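Local coordinates for CYTH domain-containing protein (Pyrococcus horikoshii, PDB 2DC4) that is of unknown function but carries a CYTH domain, so it probably binds a triphosphate-bearing substrate and metal ions inside its beta barrel, at residues A[93-101]-A[156-164]; A[122-130]-A[140-149]. One frame throughout, in Å; residues are numbered along the deposited sequence.

Contact 1 (A[93-101]-A[156-164])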
# COMPACT_ATOMS: atom_id res chain seq x y z
N LYS A 93 -1.31 1.76 -15.88
CA LYS A 93 -2.16 2.79 -16.46
C LYS A 93 -3.53 2.80 -15.80
O LYS A 93 -4.09 1.75 -15.48
CB LYS A 93 -2.33 2.54 -17.96
CG LYS A 93 -1.03 2.49 -18.75
CD LYS A 93 -0.40 3.87 -18.89
CE LYS A 93 0.81 3.83 -19.81
NZ LYS A 93 1.38 5.18 -20.07
N VAL A 94 -4.08 4.00 -15.58
CA VAL A 94 -5.40 4.13 -14.98
C VAL A 94 -6.44 3.61 -15.96
O VAL A 94 -6.53 4.07 -17.10
CB VAL A 94 -5.73 5.59 -14.61
CG1 VAL A 94 -7.17 5.68 -14.13
CG2 VAL A 94 -4.79 6.08 -13.53
N GLN A 95 -7.23 2.65 -15.50
CA GLN A 95 -8.27 2.01 -16.29
C GLN A 95 -9.57 2.81 -16.22
O GLN A 95 -10.36 2.83 -17.18
CB GLN A 95 -8.46 0.59 -15.76
CG GLN A 95 -9.41 -0.29 -16.54
CD GLN A 95 -9.44 -1.70 -15.97
OE1 GLN A 95 -9.70 -1.89 -14.79
NE2 GLN A 95 -9.17 -2.68 -16.82
N GLY A 96 -9.80 3.46 -15.09
CA GLY A 96 -11.00 4.25 -14.92
C GLY A 96 -11.26 4.53 -13.45
O GLY A 96 -10.50 4.10 -12.59
N VAL A 97 -12.32 5.27 -13.17
CA VAL A 97 -12.66 5.61 -11.80
C VAL A 97 -14.13 5.30 -11.54
O VAL A 97 -15.00 5.79 -12.24
CB VAL A 97 -12.43 7.11 -11.52
CG1 VAL A 97 -12.82 7.43 -10.08
CG2 VAL A 97 -10.97 7.46 -11.78
N VAL A 98 -14.38 4.48 -10.52
CA VAL A 98 -15.75 4.12 -10.17
C VAL A 98 -16.13 4.84 -8.89
O VAL A 98 -15.44 4.73 -7.88
CB VAL A 98 -15.91 2.60 -9.93
CG1 VAL A 98 -17.35 2.30 -9.50
CG2 VAL A 98 -15.57 1.82 -11.20
N LYS A 99 -17.24 5.58 -8.94
CA LYS A 99 -17.72 6.31 -7.78
C LYS A 99 -19.09 5.79 -7.42
O LYS A 99 -19.98 5.69 -8.27
CB LYS A 99 -17.80 7.81 -8.09
CG LYS A 99 -16.45 8.44 -8.41
CD LYS A 99 -16.59 9.93 -8.68
CE LYS A 99 -17.09 10.69 -7.46
NZ LYS A 99 -16.18 10.53 -6.29
N LYS A 100 -19.28 5.44 -6.15
CA LYS A 100 -20.58 4.92 -5.75
C LYS A 100 -20.90 5.22 -4.30
O LYS A 100 -20.01 5.53 -3.50
CB LYS A 100 -20.61 3.41 -5.97
CG LYS A 100 -19.84 2.63 -4.90
CD LYS A 100 -20.04 1.13 -5.05
CE LYS A 100 -19.04 0.51 -6.01
NZ LYS A 100 -17.66 0.44 -5.41
N ARG A 101 -22.18 5.12 -3.97
CA ARG A 101 -22.63 5.31 -2.60
C ARG A 101 -23.17 3.92 -2.25
O ARG A 101 -24.11 3.44 -2.88
CB ARG A 101 -23.74 6.36 -2.54
CG ARG A 101 -23.96 6.94 -1.16
CD ARG A 101 -24.26 8.43 -1.26
NE ARG A 101 -24.20 9.10 0.04
CZ ARG A 101 -25.15 9.03 0.96
NH1 ARG A 101 -26.25 8.32 0.74
NH2 ARG A 101 -25.00 9.67 2.12
N PRO A 156 -23.53 -9.72 -14.84
CA PRO A 156 -22.20 -10.33 -14.77
C PRO A 156 -21.03 -9.34 -14.81
O PRO A 156 -20.00 -9.56 -14.19
CB PRO A 156 -22.17 -11.27 -15.98
CG PRO A 156 -23.62 -11.41 -16.38
CD PRO A 156 -24.18 -10.06 -16.11
N LYS A 157 -21.21 -8.25 -15.55
CA LYS A 157 -20.14 -7.27 -15.70
C LYS A 157 -19.66 -6.63 -14.40
O LYS A 157 -20.42 -6.41 -13.46
CB LYS A 157 -20.58 -6.16 -16.66
CG LYS A 157 -20.76 -6.62 -18.10
CD LYS A 157 -21.11 -5.45 -19.01
CE LYS A 157 -21.12 -5.85 -20.47
NZ LYS A 157 -21.39 -4.69 -21.36
N LEU A 158 -18.36 -6.33 -14.37
CA LEU A 158 -17.75 -5.69 -13.21
C LEU A 158 -18.08 -4.20 -13.27
O LEU A 158 -18.38 -3.67 -14.34
CB LEU A 158 -16.23 -5.87 -13.26
CG LEU A 158 -15.75 -7.31 -13.41
CD1 LEU A 158 -14.24 -7.33 -13.63
CD2 LEU A 158 -16.13 -8.11 -12.18
N TYR A 159 -18.03 -3.52 -12.13
CA TYR A 159 -18.34 -2.10 -12.10
C TYR A 159 -17.45 -1.28 -13.01
O TYR A 159 -17.90 -0.32 -13.62
CB TYR A 159 -18.26 -1.58 -10.66
CG TYR A 159 -19.42 -2.03 -9.81
CD1 TYR A 159 -19.22 -2.61 -8.56
CD2 TYR A 159 -20.73 -1.89 -10.27
CE1 TYR A 159 -20.30 -3.06 -7.79
CE2 TYR A 159 -21.81 -2.33 -9.51
CZ TYR A 159 -21.59 -2.91 -8.28
OH TYR A 159 -22.66 -3.38 -7.54
N ILE A 160 -16.18 -1.66 -13.12
CA ILE A 160 -15.26 -0.92 -13.97
C ILE A 160 -15.65 -1.08 -15.45
O ILE A 160 -15.33 -0.23 -16.28
CB ILE A 160 -13.78 -1.35 -13.71
CG1 ILE A 160 -12.82 -0.46 -14.50
CG2 ILE A 160 -13.59 -2.82 -14.06
CD1 ILE A 160 -12.93 1.03 -14.16
N GLU A 161 -16.37 -2.15 -15.77
CA GLU A 161 -16.83 -2.39 -17.14
C GLU A 161 -18.21 -1.74 -17.38
O GLU A 161 -18.59 -1.49 -18.52
CB GLU A 161 -16.94 -3.89 -17.43
CG GLU A 161 -15.68 -4.71 -17.17
CD GLU A 161 -15.86 -6.20 -17.46
OE1 GLU A 161 -16.82 -6.81 -16.92
OE2 GLU A 161 -15.04 -6.76 -18.21
N LEU A 162 -18.94 -1.48 -16.30
CA LEU A 162 -20.27 -0.90 -16.39
C LEU A 162 -20.35 0.62 -16.51
O LEU A 162 -21.29 1.14 -17.11
CB LEU A 162 -21.11 -1.34 -15.18
CG LEU A 162 -21.49 -2.82 -15.14
CD1 LEU A 162 -21.88 -3.22 -13.73
CD2 LEU A 162 -22.62 -3.07 -16.13
N ILE A 163 -19.38 1.32 -15.94
CA ILE A 163 -19.40 2.78 -16.00
C ILE A 163 -19.25 3.29 -17.43
O ILE A 163 -18.40 2.82 -18.19
CB ILE A 163 -18.30 3.39 -15.11
CG1 ILE A 163 -16.93 2.84 -15.52
CG2 ILE A 163 -18.59 3.09 -13.65
CD1 ILE A 163 -15.77 3.51 -14.81
N ASN A 164 -20.10 4.24 -17.79
CA ASN A 164 -20.10 4.82 -19.13
C ASN A 164 -19.00 5.87 -19.28
O ASN A 164 -18.36 6.20 -18.26
CB ASN A 164 -21.47 5.44 -19.42
CG ASN A 164 -21.58 5.99 -20.83
OD1 ASN A 164 -21.35 5.28 -21.80
ND2 ASN A 164 -21.93 7.27 -20.95
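Gln95 passes its extended side chain slantwise across Ile160, with OE1 3.4 Å from Ile160 CG1. Ile160 reaches CD1 over the backbone of Gly96, 3.8 Å from its CA; a CB there would clash with that methyl, and the backbone angles of Gly96 by themselves already call for glycine. Val97 turns its side chain away and offers its backbone instead, its O lying 3.5 Å from Ile163 CD1. Val98 is the buried centre. Its CG2 rests against the turn of helix 159-162, 3.9 Å from Ile160 CA and 4.0 Å from Ile163 CD1, while CG1, anti to the backbone N (chi1 177°), meets Tyr159 CB. Trimming Ile160 to an alanine would probably open a gap beside Gly96 and Val98 and leave the Gln95 amide with less to lean on. Lys100 crosses Tyr159 at about a right angle, CE 4.0 Å from Tyr159 CD1; its NZ hydrogen-bonds Gln31, and Tyr159 OH hydrogen-bonds Asp125 and Asn115. A short C-terminal helix thus packs on strand 94-107 of the eight-stranded antiparallel CYTH barrel, a tunnel fold as in triphosphate tunnel enzymes, whose interior the polar ends of Lys100 and Tyr159 probably face.

Contact 2 (A[122-130]-A[140-149])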
# COMPACT_ATOMS: atom_id res chain seq x y z
N ASP A 122 -28.11 1.44 -10.43
CA ASP A 122 -28.20 0.85 -9.10
C ASP A 122 -28.06 -0.67 -9.15
O ASP A 122 -28.71 -1.35 -9.95
CB ASP A 122 -29.52 1.25 -8.44
CG ASP A 122 -29.68 2.75 -8.33
OD1 ASP A 122 -28.70 3.42 -7.95
OD2 ASP A 122 -30.78 3.27 -8.63
N PHE A 123 -27.22 -1.20 -8.27
CA PHE A 123 -26.98 -2.63 -8.23
C PHE A 123 -26.94 -3.14 -6.80
O PHE A 123 -26.64 -2.39 -5.87
CB PHE A 123 -25.63 -2.96 -8.88
CG PHE A 123 -25.51 -2.48 -10.30
CD1 PHE A 123 -25.20 -1.16 -10.59
CD2 PHE A 123 -25.73 -3.36 -11.36
CE1 PHE A 123 -25.11 -0.72 -11.90
CE2 PHE A 123 -25.64 -2.93 -12.68
CZ PHE A 123 -25.33 -1.61 -12.95
N LEU A 124 -27.26 -4.42 -6.64
CA LEU A 124 -27.22 -5.04 -5.33
C LEU A 124 -26.27 -6.21 -5.44
O LEU A 124 -26.44 -7.07 -6.30
CB LEU A 124 -28.59 -5.57 -4.90
CG LEU A 124 -28.53 -6.48 -3.66
CD1 LEU A 124 -28.20 -5.66 -2.42
CD2 LEU A 124 -29.86 -7.21 -3.47
N ASP A 125 -25.26 -6.24 -4.58
CA ASP A 125 -24.34 -7.37 -4.57
C ASP A 125 -24.72 -8.18 -3.34
O ASP A 125 -24.86 -7.63 -2.25
CB ASP A 125 -22.88 -6.90 -4.43
CG ASP A 125 -22.30 -6.42 -5.74
OD1 ASP A 125 -22.33 -7.19 -6.72
OD2 ASP A 125 -21.79 -5.28 -5.79
N ILE A 126 -24.94 -9.47 -3.52
CA ILE A 126 -25.25 -10.34 -2.39
C ILE A 126 -24.01 -11.20 -2.23
O ILE A 126 -23.65 -11.97 -3.12
CB ILE A 126 -26.49 -11.23 -2.66
CG1 ILE A 126 -27.70 -10.35 -2.99
CG2 ILE A 126 -26.77 -12.09 -1.42
CD1 ILE A 126 -29.00 -11.15 -3.17
N GLU A 127 -23.37 -11.06 -1.08
CA GLU A 127 -22.12 -11.75 -0.78
C GLU A 127 -22.30 -12.74 0.38
O GLU A 127 -23.02 -12.50 1.33
CB GLU A 127 -21.07 -10.71 -0.42
CG GLU A 127 -20.46 -10.04 -1.65
CD GLU A 127 -19.38 -9.07 -1.22
OE1 GLU A 127 -18.61 -9.40 -0.33
OE2 GLU A 127 -19.33 -7.98 -1.78
N VAL A 128 -21.60 -13.87 0.31
CA VAL A 128 -21.68 -14.85 1.39
C VAL A 128 -20.29 -15.34 1.73
O VAL A 128 -19.40 -15.37 0.88
CB VAL A 128 -22.57 -16.05 0.99
CG1 VAL A 128 -21.95 -16.79 -0.17
CG2 VAL A 128 -22.77 -16.98 2.18
N ILE A 129 -20.10 -15.73 2.99
CA ILE A 129 -18.82 -16.26 3.44
C ILE A 129 -18.99 -17.77 3.58
O ILE A 129 -19.85 -18.22 4.34
CB ILE A 129 -18.43 -15.66 4.80
CG1 ILE A 129 -18.32 -14.14 4.69
CG2 ILE A 129 -17.10 -16.25 5.27
CD1 ILE A 129 -18.05 -13.44 6.01
N THR A 130 -18.19 -18.53 2.84
CA THR A 130 -18.28 -19.99 2.89
C THR A 130 -17.02 -20.67 2.37
O THR A 130 -16.31 -20.12 1.52
CB THR A 130 -19.50 -20.50 2.07
OG1 THR A 130 -20.71 -19.98 2.63
CG2 THR A 130 -19.56 -22.02 2.07
N ILE A 140 -26.91 -17.66 -1.49
CA ILE A 140 -27.15 -16.39 -2.16
C ILE A 140 -28.46 -16.44 -2.92
O ILE A 140 -29.26 -15.51 -2.86
CB ILE A 140 -26.00 -16.03 -3.12
CG1 ILE A 140 -24.77 -15.62 -2.31
CG2 ILE A 140 -26.43 -14.92 -4.08
CD1 ILE A 140 -23.54 -15.34 -3.13
N TRP A 141 -28.70 -17.54 -3.64
CA TRP A 141 -29.94 -17.63 -4.40
C TRP A 141 -31.20 -17.78 -3.54
O TRP A 141 -32.26 -17.30 -3.93
CB TRP A 141 -29.83 -18.73 -5.46
CG TRP A 141 -29.10 -18.21 -6.66
CD1 TRP A 141 -27.79 -18.41 -6.99
CD2 TRP A 141 -29.62 -17.26 -7.61
NE1 TRP A 141 -27.46 -17.64 -8.08
CE2 TRP A 141 -28.56 -16.93 -8.48
CE3 TRP A 141 -30.87 -16.66 -7.79
CZ2 TRP A 141 -28.72 -16.01 -9.53
CZ3 TRP A 141 -31.03 -15.75 -8.84
CH2 TRP A 141 -29.95 -15.44 -9.69
N ASP A 142 -31.09 -18.41 -2.38
CA ASP A 142 -32.26 -18.52 -1.51
C ASP A 142 -32.63 -17.11 -1.04
O ASP A 142 -33.81 -16.75 -0.95
CB ASP A 142 -31.98 -19.41 -0.30
CG ASP A 142 -32.03 -20.88 -0.64
OD1 ASP A 142 -32.85 -21.27 -1.50
OD2 ASP A 142 -31.26 -21.66 -0.03
N VAL A 143 -31.61 -16.31 -0.74
CA VAL A 143 -31.81 -14.94 -0.30
C VAL A 143 -32.35 -14.10 -1.45
O VAL A 143 -33.29 -13.32 -1.28
CB VAL A 143 -30.49 -14.31 0.20
CG1 VAL A 143 -30.71 -12.84 0.56
CG2 VAL A 143 -29.97 -15.08 1.39
N ALA A 144 -31.76 -14.26 -2.63
CA ALA A 144 -32.20 -13.49 -3.80
C ALA A 144 -33.69 -13.70 -4.08
O ALA A 144 -34.42 -12.74 -4.30
CB ALA A 144 -31.37 -13.88 -5.02
N ARG A 145 -34.12 -14.95 -4.10
CA ARG A 145 -35.52 -15.26 -4.37
C ARG A 145 -36.44 -14.70 -3.29
O ARG A 145 -37.58 -14.32 -3.56
CB ARG A 145 -35.71 -16.78 -4.49
CG ARG A 145 -34.88 -17.40 -5.63
CD ARG A 145 -35.40 -18.77 -6.04
NE ARG A 145 -35.32 -19.76 -4.97
CZ ARG A 145 -34.23 -20.47 -4.67
NH1 ARG A 145 -33.11 -20.30 -5.36
NH2 ARG A 145 -34.26 -21.34 -3.67
N ARG A 146 -35.94 -14.65 -2.06
CA ARG A 146 -36.76 -14.10 -0.99
C ARG A 146 -36.94 -12.60 -1.21
O ARG A 146 -37.89 -12.00 -0.72
CB ARG A 146 -36.11 -14.36 0.37
CG ARG A 146 -36.98 -13.94 1.52
CD ARG A 146 -36.61 -14.67 2.77
NE ARG A 146 -37.41 -14.24 3.91
CZ ARG A 146 -37.27 -14.74 5.13
NH1 ARG A 146 -36.37 -15.68 5.35
NH2 ARG A 146 -38.03 -14.30 6.13
N LEU A 147 -36.02 -12.00 -1.97
CA LEU A 147 -36.10 -10.58 -2.28
C LEU A 147 -36.83 -10.37 -3.61
O LEU A 147 -36.94 -9.24 -4.08
CB LEU A 147 -34.69 -9.97 -2.37
CG LEU A 147 -33.90 -9.92 -1.06
CD1 LEU A 147 -32.46 -9.52 -1.36
CD2 LEU A 147 -34.53 -8.92 -0.09
N GLY A 148 -37.30 -11.46 -4.21
CA GLY A 148 -38.02 -11.34 -5.47
C GLY A 148 -37.15 -11.17 -6.70
O GLY A 148 -37.62 -10.76 -7.75
N LEU A 149 -35.86 -11.49 -6.56
CA LEU A 149 -34.95 -11.38 -7.68
C LEU A 149 -34.91 -12.71 -8.43
O LEU A 149 -35.17 -13.76 -7.85
CB LEU A 149 -33.55 -11.01 -7.17
CG LEU A 149 -33.52 -9.65 -6.47
CD1 LEU A 149 -32.20 -9.47 -5.73
CD2 LEU A 149 -33.70 -8.55 -7.51
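Strand 122-128 and helix 140-146 run roughly antiparallel, their N-to-C directions 143° apart and their axes 9.0 Å from each other at closest approach, with Ile126 and Ile140 the nearest pair of CA atoms. The side chains that meet are all aliphatic. Ile126 is at their heart and uses both of its branches. Its chi1 of -58° sets CG1 beside the backbone N and CG2 anti to it; CG2 lies against Ile140 CG2 at 3.9 Å, the two side chains sliding past each other in opposite directions. The other branch runs on to CD1, which reaches the helix backbone 4.0 Å from Ala144 CA; the small side chain of Ala144 lets the methyl come this near. Val143, Leu147 and Leu149 also touch that methyl, more loosely.

Ile140 reaches along the strand in turn: its CD1 is 3.4 Å from Ile126 O and 3.7 Å from Val128 CG1. At the other end Leu124 CD2 rests against two leucine methyls at once, 4.1 Å from Leu147 CD1 and 4.0 Å from Leu149 CD1. Leu149 can join because the helix closes in a Schellman motif at Gly148, whose positive phi turns the chain back toward the strand. Leu147 N and Leu149 N both donate to Ala144 O, from opposite faces of its plane, which fixes the turn that carries the two leucines.

Around this layer, strand 2-8 supplies Phe7 to Ile126 and Val5 to Ile140, and Phe7 also meets the Trp141 ring edge-to-face. Strand 110-117 brings Phe112 against Val143 and Leu147, while helix 11-21 adds Ile18 beside Leu124 and Lys17 beside Leu147, so helix 133-146 packs on the barrel wall next to helix 11-21.

In the fold
From the N terminus, the chain lays down strand 2-8, helix 11-21 and four further strands before helix 80-89 leads into 93-101, the first half of contact 1. Strand 94-107 then turns back through 110-117 to 121-128, and contact 2 closes the short loop from that strand to helix 133-146. The chain next runs on to helix 159-162, which returns to 93-101 and closes contact 1; contact 2 is therefore nested inside the larger loop. Their centres, 21 Å apart, lie on opposite sides of the chain's centre, but both helices reach the same barrel sheet. The hydrogen bond of Tyr159 OH with Asp125 OD2, 2.7 Å long, joins them directly, and Leu162 packs on Phe123.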